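Local structure of cysteine synthase (Helicobacter pylori, 6AHI) at residues P150-P153 against A154-H158; D297-L300 against S301-I304. The protein uses pyridoxal 5'-phosphate to make L-cysteine and acetate from O-acetyl-L-serine and hydrogen sulfide, and also has cystathionine beta-synthase activity. All coordinates share one frame; numbering follows the deposited sequence.

Interaction 1. Residues P150-P153 against A154-H158; sequences PDNP and AAYYH
Ala154 N donates to Pro150 O (3.2 Å), and Ala155 N donates to Asp151 O (3.1 Å). These i to i+4 bonds belong to helix 151-158, in the fold-type II PLP enzyme fold. Tyr157 N continues the pattern, with a nearly straight N-H...O bond of 168° to Pro153 O. Tyr156 N makes a weak i to i+3 bond to the same oxygen. Pro153 has no N-H to give, but its carbonyl still takes part in the helix.

Asn152 and Tyr156 carry the side-chain contact, one turn apart. CG of Asn152 lies anti to its backbone N (chi1 175°), which helps place OD1 at the edge of the Tyr156 ring, 3.4 Å from CE2. The amide and ring planes are 58° apart. Asn152 ND2 donates to Gln146 O and also bonds Ser181 OG. Ser181 probably binds pyridoxal 5'-phosphate, as in relatives, which puts Asn152 beside the probable cofactor site. Tyr156 also packs on Thr184 and Thr188 of helix 183-195. One water joins the two polar ends: it donates to Asn152 OD1 at 3.0 Å and accepts from Tyr156 OH at 3.1 Å.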
loop_
_atom_site.group_PDB
_atom_site.type_symbol
_atom_site.label_atom_id
_atom_site.label_comp_id
_atom_site.label_asym_id
_atom_site.label_seq_id
_atom_site.Cartn_x
_atom_site.Cartn_y
_atom_site.Cartn_z
ATOM N N PRO A 150 -28.096 6.955 1.144
ATOM C CA PRO A 150 -27.575 8.094 1.918
ATOM C C PRO A 150 -26.521 7.721 2.976
ATOM O O PRO A 150 -25.840 8.588 3.527
ATOM C CB PRO A 150 -28.792 8.693 2.629
ATOM C CG PRO A 150 -29.874 7.625 2.531
ATOM C CD PRO A 150 -29.550 6.778 1.317
ATOM N N ASP A 151 -26.365 6.431 3.262
ATOM C CA ASP A 151 -25.332 5.991 4.209
ATOM C C ASP A 151 -23.944 6.101 3.577
ATOM O O ASP A 151 -22.963 6.042 4.283
ATOM C CB ASP A 151 -25.541 4.550 4.680
ATOM C CG ASP A 151 -26.777 4.372 5.535
ATOM O OD1 ASP A 151 -27.130 5.343 6.256
ATOM O OD2 ASP A 151 -27.382 3.284 5.456
ATOM N N ASN A 152 -23.882 6.213 2.243
ATOM C CA ASN A 152 -22.624 6.442 1.544
ATOM C C ASN A 152 -22.032 7.777 2.020
ATOM O O ASN A 152 -21.003 7.780 2.694
ATOM C CB ASN A 152 -22.830 6.273 0.032
ATOM C CG ASN A 152 -21.618 6.613 -0.813
ATOM O OD1 ASN A 152 -20.550 6.947 -0.294
ATOM N ND2 ASN A 152 -21.786 6.532 -2.128
ATOM N N PRO A 153 -22.621 8.963 1.726
ATOM C CA PRO A 153 -22.066 10.211 2.253
ATOM C C PRO A 153 -21.980 10.231 3.789
ATOM O O PRO A 153 -21.016 10.798 4.346
ATOM C CB PRO A 153 -22.960 11.333 1.699
ATOM C CG PRO A 153 -24.169 10.632 1.096
ATOM C CD PRO A 153 -23.775 9.189 0.846
ATOM N N ALA A 154 -22.925 9.588 4.478
ATOM C CA ALA A 154 -22.908 9.604 5.947
ATOM C C ALA A 154 -21.618 8.994 6.473
ATOM O O ALA A 154 -21.085 9.435 7.536
ATOM C CB ALA A 154 -24.071 8.870 6.525
ATOM N N ALA A 155 -21.111 7.979 5.765
ATOM C CA ALA A 155 -19.871 7.327 6.249
ATOM C C ALA A 155 -18.745 8.349 6.400
ATOM O O ALA A 155 -17.947 8.325 7.393
ATOM C CB ALA A 155 -19.464 6.233 5.309
ATOM N N TYR A 156 -18.637 9.227 5.393
ATOM C CA TYR A 156 -17.522 10.179 5.368
ATOM C C TYR A 156 -17.763 11.297 6.385
ATOM O O TYR A 156 -16.814 11.786 7.049
ATOM C CB TYR A 156 -17.271 10.671 3.945
ATOM C CG TYR A 156 -16.985 9.542 2.995
ATOM C CD1 TYR A 156 -15.742 8.926 2.978
ATOM C CD2 TYR A 156 -17.980 9.031 2.178
ATOM C CE1 TYR A 156 -15.494 7.833 2.163
ATOM C CE2 TYR A 156 -17.736 7.965 1.330
ATOM C CZ TYR A 156 -16.488 7.354 1.332
ATOM O OH TYR A 156 -16.230 6.309 0.484
ATOM N N TYR A 157 -19.026 11.700 6.498
ATOM C CA TYR A 157 -19.464 12.676 7.455
ATOM C C TYR A 157 -19.022 12.290 8.869
ATOM O O TYR A 157 -18.659 13.155 9.645
ATOM C CB TYR A 157 -20.975 12.850 7.373
ATOM C CG TYR A 157 -21.528 13.843 8.361
ATOM C CD1 TYR A 157 -21.604 15.193 8.062
ATOM C CD2 TYR A 157 -21.968 13.429 9.607
ATOM C CE1 TYR A 157 -22.116 16.104 8.977
ATOM C CE2 TYR A 157 -22.494 14.323 10.525
ATOM C CZ TYR A 157 -22.551 15.670 10.218
ATOM O OH TYR A 157 -23.052 16.551 11.132
ATOM N N HIS A 158 -19.072 10.990 9.195
ATOM C CA HIS A 158 -18.860 10.487 10.565
ATOM C C HIS A 158 -17.401 10.076 10.830
ATOM O O HIS A 158 -17.033 9.939 11.987
ATOM C CB HIS A 158 -19.841 9.340 10.863
ATOM C CG HIS A 158 -21.236 9.818 11.164
ATOM N ND1 HIS A 158 -21.506 10.590 12.267
ATOM C CD2 HIS A 158 -22.420 9.666 10.522
ATOM C CE1 HIS A 158 -22.798 10.873 12.315
ATOM N NE2 HIS A 158 -23.378 10.331 11.243
HETATM O O HOH W 1 -18.140 6.463 -2.002
#

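Interaction 2. Residues D297-L300 against S301-I304; sequences DRYL and SKGI
Ile304 places CG1 anti to its backbone N (chi1 -175°), and the branch is extended, so that CD1 lies 3.8 Å from Tyr299 CB. Tyr299 has CG beside its backbone N (chi1 -52°). Both CB and the tip CD1 of Ile304 meet Tyr299 CB, with the two CB atoms of Tyr299 and Ile304 3.8 Å apart. CD1 also lies near CD2 of the ring, placed obliquely to it. The other branch of Ile304 serves a second partner: Ile304 CG2 lies 3.8 Å from Leu300 CD2. Ile304 thus packs against two consecutive residues, and also touches Phe250 and Thr253 of helix 246-260.

The 3-10 turn is closed by a Schellman motif. Its 5→2 bond runs from Gly303 N to Leu300 O (3.1 Å). Its 6→1 bond, from Ile304 N to Tyr299 O, is weak at 3.4 Å. Lys302 N also donates to Tyr299 O (3.0 Å). Gly303 has a positive phi of 71°, and the chain turns there to bring Ile304 back to the CB of Tyr299. That apolar contact is the one expected across such a motif.

Lys302 CD comes to the edge of the Tyr299 ring, near its plane. The far end of the tyrosine is held elsewhere: OH is hydrogen-bonded to Asp294 and to Lys104. Ser301 OG is hydrogen-bonded to Glu103. The turn also lies at the dimer interface. Arg298 NE forms a salt bridge with Asp297 of the second subunit, and Leu300 O accepts from Gln106 NE2 of that subunit.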
loop_
_atom_site.group_PDB
_atom_site.type_symbol
_atom_site.label_atom_id
_atom_site.label_comp_id
_atom_site.label_asym_id
_atom_site.label_seq_id
_atom_site.Cartn_x
_atom_site.Cartn_y
_atom_site.Cartn_z
ATOM N N ASP A 297 -0.880 1.139 -7.729
ATOM C CA ASP A 297 -0.430 -0.231 -7.990
ATOM C C ASP A 297 -1.462 -1.036 -8.768
ATOM O O ASP A 297 -1.090 -1.896 -9.548
ATOM C CB ASP A 297 -0.163 -1.006 -6.701
ATOM C CG ASP A 297 0.894 -0.370 -5.836
ATOM O OD1 ASP A 297 0.761 0.858 -5.510
ATOM O OD2 ASP A 297 1.826 -1.087 -5.493
ATOM N N ARG A 298 -2.749 -0.762 -8.550
ATOM C CA ARG A 298 -3.790 -1.570 -9.195
ATOM C C ARG A 298 -3.988 -1.128 -10.656
ATOM O O ARG A 298 -4.811 -1.703 -11.333
ATOM C CB ARG A 298 -5.115 -1.474 -8.423
ATOM C CG ARG A 298 -5.212 -2.304 -7.143
ATOM C CD ARG A 298 -4.526 -1.731 -5.944
ATOM N NE ARG A 298 -4.726 -2.502 -4.717
ATOM C CZ ARG A 298 -5.629 -2.227 -3.774
ATOM N NH1 ARG A 298 -6.604 -1.362 -4.010
ATOM N NH2 ARG A 298 -5.549 -2.834 -2.605
ATOM N N TYR A 299 -3.199 -0.173 -11.162
ATOM C CA TYR A 299 -3.343 0.313 -12.499
ATOM C C TYR A 299 -2.052 0.172 -13.311
ATOM O O TYR A 299 -1.998 0.634 -14.446
ATOM C CB TYR A 299 -3.803 1.770 -12.511
ATOM C CG TYR A 299 -5.022 2.047 -11.675
ATOM C CD1 TYR A 299 -6.306 1.778 -12.133
ATOM C CD2 TYR A 299 -4.881 2.573 -10.400
ATOM C CE1 TYR A 299 -7.417 2.042 -11.342
ATOM C CE2 TYR A 299 -5.976 2.867 -9.606
ATOM C CZ TYR A 299 -7.249 2.588 -10.073
ATOM O OH TYR A 299 -8.315 2.897 -9.271
ATOM N N LEU A 300 -1.061 -0.557 -12.799
ATOM C CA LEU A 300 0.212 -0.682 -13.528
ATOM C C LEU A 300 0.010 -1.461 -14.839
ATOM O O LEU A 300 0.674 -1.150 -15.803
ATOM C CB LEU A 300 1.274 -1.321 -12.625
ATOM C CG LEU A 300 1.673 -0.462 -11.420
ATOM C CD1 LEU A 300 2.539 -1.213 -10.429
ATOM C CD2 LEU A 300 2.386 0.796 -11.889
ATOM N N SER A 301 -0.920 -2.425 -14.876
ATOM C CA SER A 301 -1.209 -3.197 -16.120
ATOM C C SER A 301 -1.850 -2.300 -17.193
ATOM O O SER A 301 -1.893 -2.663 -18.356
ATOM C CB SER A 301 -2.074 -4.406 -15.845
ATOM O OG SER A 301 -3.327 -4.021 -15.305
ATOM N N LYS A 302 -2.381 -1.151 -16.790
ATOM C CA LYS A 302 -3.021 -0.232 -17.702
ATOM C C LYS A 302 -2.088 0.925 -18.071
ATOM O O LYS A 302 -2.531 1.866 -18.702
ATOM C CB LYS A 302 -4.299 0.302 -17.063
ATOM C CG LYS A 302 -5.263 -0.779 -16.598
ATOM C CD LYS A 302 -6.518 -0.189 -15.981
ATOM C CE LYS A 302 -7.739 -1.085 -16.082
ATOM N NZ LYS A 302 -8.264 -1.166 -17.466
ATOM N N GLY A 303 -0.805 0.847 -17.697
ATOM C CA GLY A 303 0.150 1.858 -18.130
ATOM C C GLY A 303 -0.065 3.204 -17.444
ATOM O O GLY A 303 0.242 4.270 -18.000
ATOM N N ILE A 304 -0.561 3.166 -16.208
ATOM C CA ILE A 304 -0.788 4.388 -15.449
ATOM C C ILE A 304 0.428 5.327 -15.570
ATOM O O ILE A 304 0.227 6.532 -15.680
ATOM C CB ILE A 304 -1.164 4.108 -13.976
ATOM C CG1 ILE A 304 -1.513 5.403 -13.251
ATOM C CG2 ILE A 304 -0.090 3.325 -13.231
ATOM C CD1 ILE A 304 -2.174 5.198 -11.905
#

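In the fold
The two interactions lie on opposite sides of the chain's centre, about 29 Å apart between centres, and do not touch. Both are local turns that mix buried and exposed residues. Interaction 1 belongs to a regular helix set against helices 48-60 and 183-195 of its own chain. Interaction 2 follows strand 287-292 near the C-terminus, where the second subunit also meets the chain. Their chemistry differs accordingly. A polar side-chain pair joined by water marks the first, while apolar branches mark the second. Each still approaches the probable cofactor region: interaction 1 by a direct polar contact, interaction 2 by the nearness of Tyr299 to Asn76, which probably binds pyridoxal 5'-phosphate, as in relatives.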